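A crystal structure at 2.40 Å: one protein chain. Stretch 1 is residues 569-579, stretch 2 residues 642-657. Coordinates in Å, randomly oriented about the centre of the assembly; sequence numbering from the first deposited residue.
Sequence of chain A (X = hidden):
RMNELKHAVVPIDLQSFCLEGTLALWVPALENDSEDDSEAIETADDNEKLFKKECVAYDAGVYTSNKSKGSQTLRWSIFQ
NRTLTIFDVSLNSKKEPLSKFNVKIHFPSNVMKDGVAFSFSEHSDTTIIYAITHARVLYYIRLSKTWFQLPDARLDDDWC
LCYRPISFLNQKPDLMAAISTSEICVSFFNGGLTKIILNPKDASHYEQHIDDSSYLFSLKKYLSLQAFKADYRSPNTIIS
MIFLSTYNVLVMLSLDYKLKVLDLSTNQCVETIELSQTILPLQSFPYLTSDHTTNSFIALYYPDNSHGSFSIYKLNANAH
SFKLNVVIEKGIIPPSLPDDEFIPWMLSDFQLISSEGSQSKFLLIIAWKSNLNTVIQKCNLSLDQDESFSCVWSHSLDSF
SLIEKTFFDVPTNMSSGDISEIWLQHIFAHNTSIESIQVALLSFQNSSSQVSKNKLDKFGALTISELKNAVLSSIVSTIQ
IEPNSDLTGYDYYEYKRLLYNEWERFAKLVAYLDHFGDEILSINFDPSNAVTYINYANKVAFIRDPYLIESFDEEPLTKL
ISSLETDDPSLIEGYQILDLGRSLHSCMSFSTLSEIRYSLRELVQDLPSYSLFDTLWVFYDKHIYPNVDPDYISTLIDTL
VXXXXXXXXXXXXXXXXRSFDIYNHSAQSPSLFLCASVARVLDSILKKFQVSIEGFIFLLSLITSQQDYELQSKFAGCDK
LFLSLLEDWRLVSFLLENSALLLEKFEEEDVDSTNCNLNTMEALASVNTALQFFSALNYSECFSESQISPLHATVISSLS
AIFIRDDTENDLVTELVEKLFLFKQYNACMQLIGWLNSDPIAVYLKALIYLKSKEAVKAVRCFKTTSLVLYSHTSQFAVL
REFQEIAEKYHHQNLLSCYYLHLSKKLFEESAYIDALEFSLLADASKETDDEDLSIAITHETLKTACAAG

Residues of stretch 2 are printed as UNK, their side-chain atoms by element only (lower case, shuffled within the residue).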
# COMPACT_ATOMS: atom_id res chain seq x y z
N PRO A 569 -30.15 -20.18 21.51
CA PRO A 569 -29.53 -18.88 21.76
C PRO A 569 -28.48 -19.06 22.86
O PRO A 569 -28.57 -20.02 23.63
CB PRO A 569 -30.71 -18.02 22.25
CG PRO A 569 -31.71 -18.99 22.78
CD PRO A 569 -31.56 -20.22 21.93
N SER A 570 -27.48 -18.18 22.98
CA SER A 570 -27.35 -16.92 22.24
C SER A 570 -26.65 -17.06 20.89
O SER A 570 -26.36 -16.05 20.24
CB SER A 570 -26.58 -15.93 23.11
OG SER A 570 -27.22 -15.72 24.35
N LEU A 571 -26.37 -18.29 20.49
CA LEU A 571 -25.64 -18.56 19.25
C LEU A 571 -26.37 -17.99 18.05
O LEU A 571 -25.82 -17.17 17.31
CB LEU A 571 -25.39 -20.07 19.08
CG LEU A 571 -24.32 -20.81 19.92
CD1 LEU A 571 -22.92 -20.26 19.69
CD2 LEU A 571 -24.66 -20.84 21.41
N ILE A 572 -27.63 -18.41 17.87
CA ILE A 572 -28.49 -17.94 16.79
C ILE A 572 -28.74 -16.44 16.90
O ILE A 572 -28.61 -15.70 15.92
CB ILE A 572 -29.84 -18.72 16.75
CG1 ILE A 572 -29.60 -20.20 16.41
CG2 ILE A 572 -30.81 -18.09 15.76
CD1 ILE A 572 -30.77 -21.12 16.71
N GLU A 573 -29.09 -15.98 18.10
CA GLU A 573 -29.41 -14.58 18.33
C GLU A 573 -28.26 -13.63 18.05
O GLU A 573 -28.47 -12.53 17.55
CB GLU A 573 -29.93 -14.38 19.75
CG GLU A 573 -31.33 -14.91 19.96
CD GLU A 573 -31.96 -14.43 21.25
OE1 GLU A 573 -31.42 -13.50 21.89
OE2 GLU A 573 -33.01 -15.00 21.62
N GLY A 574 -27.04 -14.07 18.36
CA GLY A 574 -25.83 -13.31 18.05
C GLY A 574 -25.66 -13.12 16.55
O GLY A 574 -25.38 -12.02 16.08
N TYR A 575 -25.85 -14.21 15.81
CA TYR A 575 -25.84 -14.19 14.35
C TYR A 575 -26.83 -13.16 13.81
O TYR A 575 -26.49 -12.36 12.94
CB TYR A 575 -26.17 -15.57 13.80
CG TYR A 575 -25.00 -16.52 13.72
CD1 TYR A 575 -23.92 -16.41 14.60
CD2 TYR A 575 -24.97 -17.55 12.78
CE1 TYR A 575 -22.85 -17.28 14.54
CE2 TYR A 575 -23.91 -18.43 12.71
CZ TYR A 575 -22.85 -18.29 13.59
OH TYR A 575 -21.79 -19.16 13.52
N GLN A 576 -28.05 -13.19 14.35
CA GLN A 576 -29.11 -12.27 13.94
C GLN A 576 -28.71 -10.80 14.09
O GLN A 576 -28.98 -10.00 13.20
CB GLN A 576 -30.39 -12.56 14.71
CG GLN A 576 -31.01 -13.90 14.34
CD GLN A 576 -32.26 -14.23 15.14
OE1 GLN A 576 -32.47 -13.74 16.26
NE2 GLN A 576 -33.10 -15.08 14.57
N ILE A 577 -28.07 -10.47 15.22
CA ILE A 577 -27.61 -9.11 15.48
C ILE A 577 -26.46 -8.72 14.53
O ILE A 577 -26.40 -7.58 14.06
CB ILE A 577 -27.16 -8.90 16.94
CG1 ILE A 577 -28.22 -9.42 17.92
CG2 ILE A 577 -26.88 -7.43 17.21
CD1 ILE A 577 -27.69 -9.77 19.29
N LEU A 578 -25.57 -9.67 14.26
CA LEU A 578 -24.49 -9.43 13.30
C LEU A 578 -25.07 -9.01 11.95
O LEU A 578 -24.62 -8.03 11.35
CB LEU A 578 -23.56 -10.65 13.17
CG LEU A 578 -22.39 -10.70 12.16
CD1 LEU A 578 -22.87 -11.15 10.78
CD2 LEU A 578 -21.60 -9.39 12.06
N ASP A 579 -26.09 -9.73 11.48
CA ASP A 579 -26.74 -9.39 10.22
C ASP A 579 -27.34 -7.99 10.25
O ASP A 579 -27.31 -7.28 9.24
CB ASP A 579 -27.79 -10.43 9.85
CG ASP A 579 -28.35 -10.20 8.46
OD1 ASP A 579 -27.60 -10.38 7.48
OD2 ASP A 579 -29.54 -9.85 8.35
N UNK A 642 -36.65 -7.46 21.21
CA UNK A 642 -37.24 -8.80 21.28
C UNK A 642 -36.24 -9.86 21.73
O UNK A 642 -36.62 -10.99 22.00
c UNK A 642 -37.81 -9.19 19.92
o UNK A 642 -36.83 -9.90 19.17
N UNK A 643 -34.97 -9.49 21.80
CA UNK A 643 -33.93 -10.46 22.12
C UNK A 643 -33.66 -10.50 23.62
O UNK A 643 -33.62 -9.46 24.28
c UNK A 643 -32.87 -11.63 19.25
c UNK A 643 -32.65 -10.16 21.32
c UNK A 643 -32.78 -10.20 19.79
c UNK A 643 -31.64 -9.46 19.11
N UNK A 644 -33.50 -11.70 24.15
CA UNK A 644 -33.11 -11.88 25.55
C UNK A 644 -31.61 -11.63 25.69
O UNK A 644 -30.78 -12.45 25.28
c UNK A 644 -33.51 -13.27 26.07
o UNK A 644 -35.85 -15.18 25.21
c UNK A 644 -33.61 -14.37 25.02
o UNK A 644 -35.32 -14.12 23.35
c UNK A 644 -35.03 -14.57 24.49
N UNK A 645 -31.27 -10.48 26.27
CA UNK A 645 -29.88 -10.05 26.45
C UNK A 645 -29.04 -9.95 25.16
O UNK A 645 -28.08 -10.72 24.98
o UNK A 645 -27.71 -9.03 27.92
c UNK A 645 -29.17 -10.90 27.52
c UNK A 645 -28.17 -10.10 28.34
n UNK A 645 -27.82 -10.61 29.51
N UNK A 646 -29.37 -9.00 24.27
CA UNK A 646 -28.63 -8.84 23.02
C UNK A 646 -27.17 -8.44 23.22
O UNK A 646 -26.30 -8.92 22.48
c UNK A 646 -30.55 -7.36 23.12
c UNK A 646 -30.34 -7.91 24.49
c UNK A 646 -29.37 -7.72 22.28
N UNK A 647 -26.91 -7.57 24.20
CA UNK A 647 -25.55 -7.09 24.44
C UNK A 647 -24.58 -8.23 24.74
O UNK A 647 -23.48 -8.27 24.18
c UNK A 647 -25.50 -6.03 25.55
c UNK A 647 -24.03 -4.29 28.30
c UNK A 647 -24.10 -5.49 25.79
s UNK A 647 -24.03 -3.87 26.56
N UNK A 648 -25.00 -9.17 25.60
CA UNK A 648 -24.19 -10.34 25.92
C UNK A 648 -23.93 -11.15 24.66
O UNK A 648 -22.81 -11.61 24.44
n UNK A 648 -27.26 -15.21 27.12
c UNK A 648 -27.26 -14.26 28.05
n UNK A 648 -28.35 -14.06 28.77
n UNK A 648 -26.17 -13.51 28.25
c UNK A 648 -24.91 -13.65 27.52
c UNK A 648 -24.90 -11.20 26.97
c UNK A 648 -24.08 -12.37 27.51
N UNK A 649 -24.97 -11.31 23.84
CA UNK A 649 -24.90 -12.11 22.62
C UNK A 649 -23.85 -11.59 21.64
O UNK A 649 -22.98 -12.36 21.22
c UNK A 649 -27.37 -12.72 22.84
o UNK A 649 -28.56 -12.67 22.44
o UNK A 649 -27.06 -13.19 23.96
c UNK A 649 -26.28 -12.17 21.93
N UNK A 650 -23.91 -10.31 21.29
CA UNK A 650 -22.89 -9.74 20.40
C UNK A 650 -21.52 -9.66 21.04
O UNK A 650 -20.52 -9.86 20.37
c UNK A 650 -23.87 -8.61 18.41
c UNK A 650 -23.25 -8.38 19.77
c UNK A 650 -24.12 -7.55 20.71
c UNK A 650 -24.41 -6.15 20.21
N UNK A 651 -21.50 -9.40 22.34
CA UNK A 651 -20.26 -9.45 23.11
C UNK A 651 -19.56 -10.79 22.89
O UNK A 651 -18.36 -10.82 22.60
o UNK A 651 -19.58 -7.50 25.91
c UNK A 651 -19.38 -8.59 25.34
o UNK A 651 -18.28 -9.18 25.36
c UNK A 651 -20.54 -9.23 24.60
N UNK A 652 -20.31 -11.89 23.00
CA UNK A 652 -19.77 -13.24 22.79
C UNK A 652 -19.37 -13.49 21.34
O UNK A 652 -18.31 -14.07 21.09
c UNK A 652 -20.79 -14.30 23.23
o UNK A 652 -21.01 -14.22 24.63
N UNK A 653 -20.22 -13.07 20.40
CA UNK A 653 -19.89 -13.20 18.98
C UNK A 653 -18.64 -12.39 18.62
O UNK A 653 -17.76 -12.91 17.93
c UNK A 653 -22.24 -12.87 15.87
c UNK A 653 -21.08 -12.82 18.10
c UNK A 653 -20.93 -13.10 16.60
c UNK A 653 -20.41 -14.50 16.32
N UNK A 654 -18.56 -11.15 19.10
CA UNK A 654 -17.36 -10.32 18.92
C UNK A 654 -16.13 -11.00 19.52
O UNK A 654 -15.03 -10.90 18.97
c UNK A 654 -16.21 -8.17 19.66
c UNK A 654 -17.55 -8.89 19.48
c UNK A 654 -19.17 -6.94 19.22
c UNK A 654 -18.43 -8.08 18.54
N UNK A 655 -16.32 -11.71 20.62
CA UNK A 655 -15.23 -12.48 21.21
C UNK A 655 -14.81 -13.62 20.29
O UNK A 655 -13.62 -13.86 20.11
c UNK A 655 -14.11 -11.45 23.99
n UNK A 655 -13.21 -12.37 24.36
o UNK A 655 -13.82 -10.26 23.89
c UNK A 655 -15.59 -12.99 22.61
c UNK A 655 -15.52 -11.95 23.71
N UNK A 656 -15.78 -14.31 19.69
CA UNK A 656 -15.49 -15.40 18.75
C UNK A 656 -14.69 -14.92 17.54
O UNK A 656 -13.74 -15.58 17.12
c UNK A 656 -17.62 -18.45 18.35
c UNK A 656 -18.98 -19.03 16.37
c UNK A 656 -17.29 -17.19 19.15
n UNK A 656 -18.17 -20.04 16.07
c UNK A 656 -16.77 -16.08 18.26
n UNK A 656 -20.03 -18.79 15.60
n UNK A 656 -18.75 -18.27 17.44
N UNK A 657 -15.11 -13.79 16.97
CA UNK A 657 -14.55 -13.28 15.72
C UNK A 657 -13.09 -12.89 15.86
O UNK A 657 -12.29 -13.13 14.95
c UNK A 657 -15.38 -12.11 15.19
c UNK A 657 -17.65 -11.16 14.60
c UNK A 657 -16.81 -12.42 14.74
c UNK A 657 -16.84 -13.23 13.45

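Position 642 carries one carbon and one oxygen and stays out of reach of stretch 1: Ser642. Position 643 has four carbons forked at the second, the tips lying against Ile577 and the acid of Glu573; that fork makes it Leu643, with CD1 3.6 Å from Ile577 CG1. At 644, three carbons end in two oxygens, one of them close to the acid of Glu573, the pattern of Glu644; its OE2 sits 3.0 Å from Glu573 OE2, two acceptors of like charge.

Position 645 shows two carbons, the second with one oxygen and one nitrogen, touching nothing opposite: Asn645, at the N-cap position of the helix. At 646 three carbons close a ring onto the backbone N and lie near Ile577: Pro646, its CB 4.0 Å from Ile577 CD1. Position 647 is an unbranched chain of two carbons, a sulfur and a carbon; its CA-to-CB bond points away from stretch 1, and nothing of it touches there: Met647. Position 648 has three carbons, a nitrogen and a carbon bearing two more nitrogens, one of which approaches Ser570: Arg648, NH1 2.8 Å from Ser570 OG.

Position 649 has two carbons with two oxygens on the second, one oxygen meeting Ser570 and the other Glu573: Asp649. Ser570 OG donates a hydrogen bond to OD1 at 2.6 Å, while OD2 stands 3.0 Å from Glu573 OE1, another close pair of acceptors. At 650 four carbons fork at the first, one arm two carbons long, and meet Ile577: Ile650, CG2 3.4 Å from Ile577 CG2. Position 651 repeats the two-carbon, two-oxygen pattern without contact: Asp651. One carbon and one oxygen at 652 give Ser652, whose OG bonds back to Arg648 O at 3.2 Å.

At 653 four carbons fork at the second, reaching Gly574, Tyr575 and Leu578: Leu653, with CD2 3.3 Å from Gly574 O. Position 654, four carbons forked at the first, one arm two carbons long, is Ile654, out of reach. Position 655, three carbons ending in one oxygen and one nitrogen, is Gln655, also remote. Position 656 has three carbons, a nitrogen, then a carbon carrying two more nitrogens, one reaching Tyr575 at its ring edge: Arg656, whose NH2 gives a weak hydrogen bond to Tyr575 OH at 2.7 Å. Position 657, four carbons forked at the second, is Leu657, its CA-to-CB bond pointing toward stretch 1 without contact.

The helices cross almost at right angles, their axes 8.3 Å apart at closest approach. The crossing is tight at Gly574, whose CA lies 4.8 Å from Asp649 CA; an ideal CB there would point toward stretch 2, 3.5 Å from Asp649 O, and would be crowded by Ser570 O at 3.1 Å. Ile577 and Leu653 supply apolar packing around this point, while Ser570 and Tyr575 add polar ties. In this contact a glycine sits at the crossing, with branched aliphatics around it.

Stretch 2 642-657: SLENPMRDIDSLIQRL
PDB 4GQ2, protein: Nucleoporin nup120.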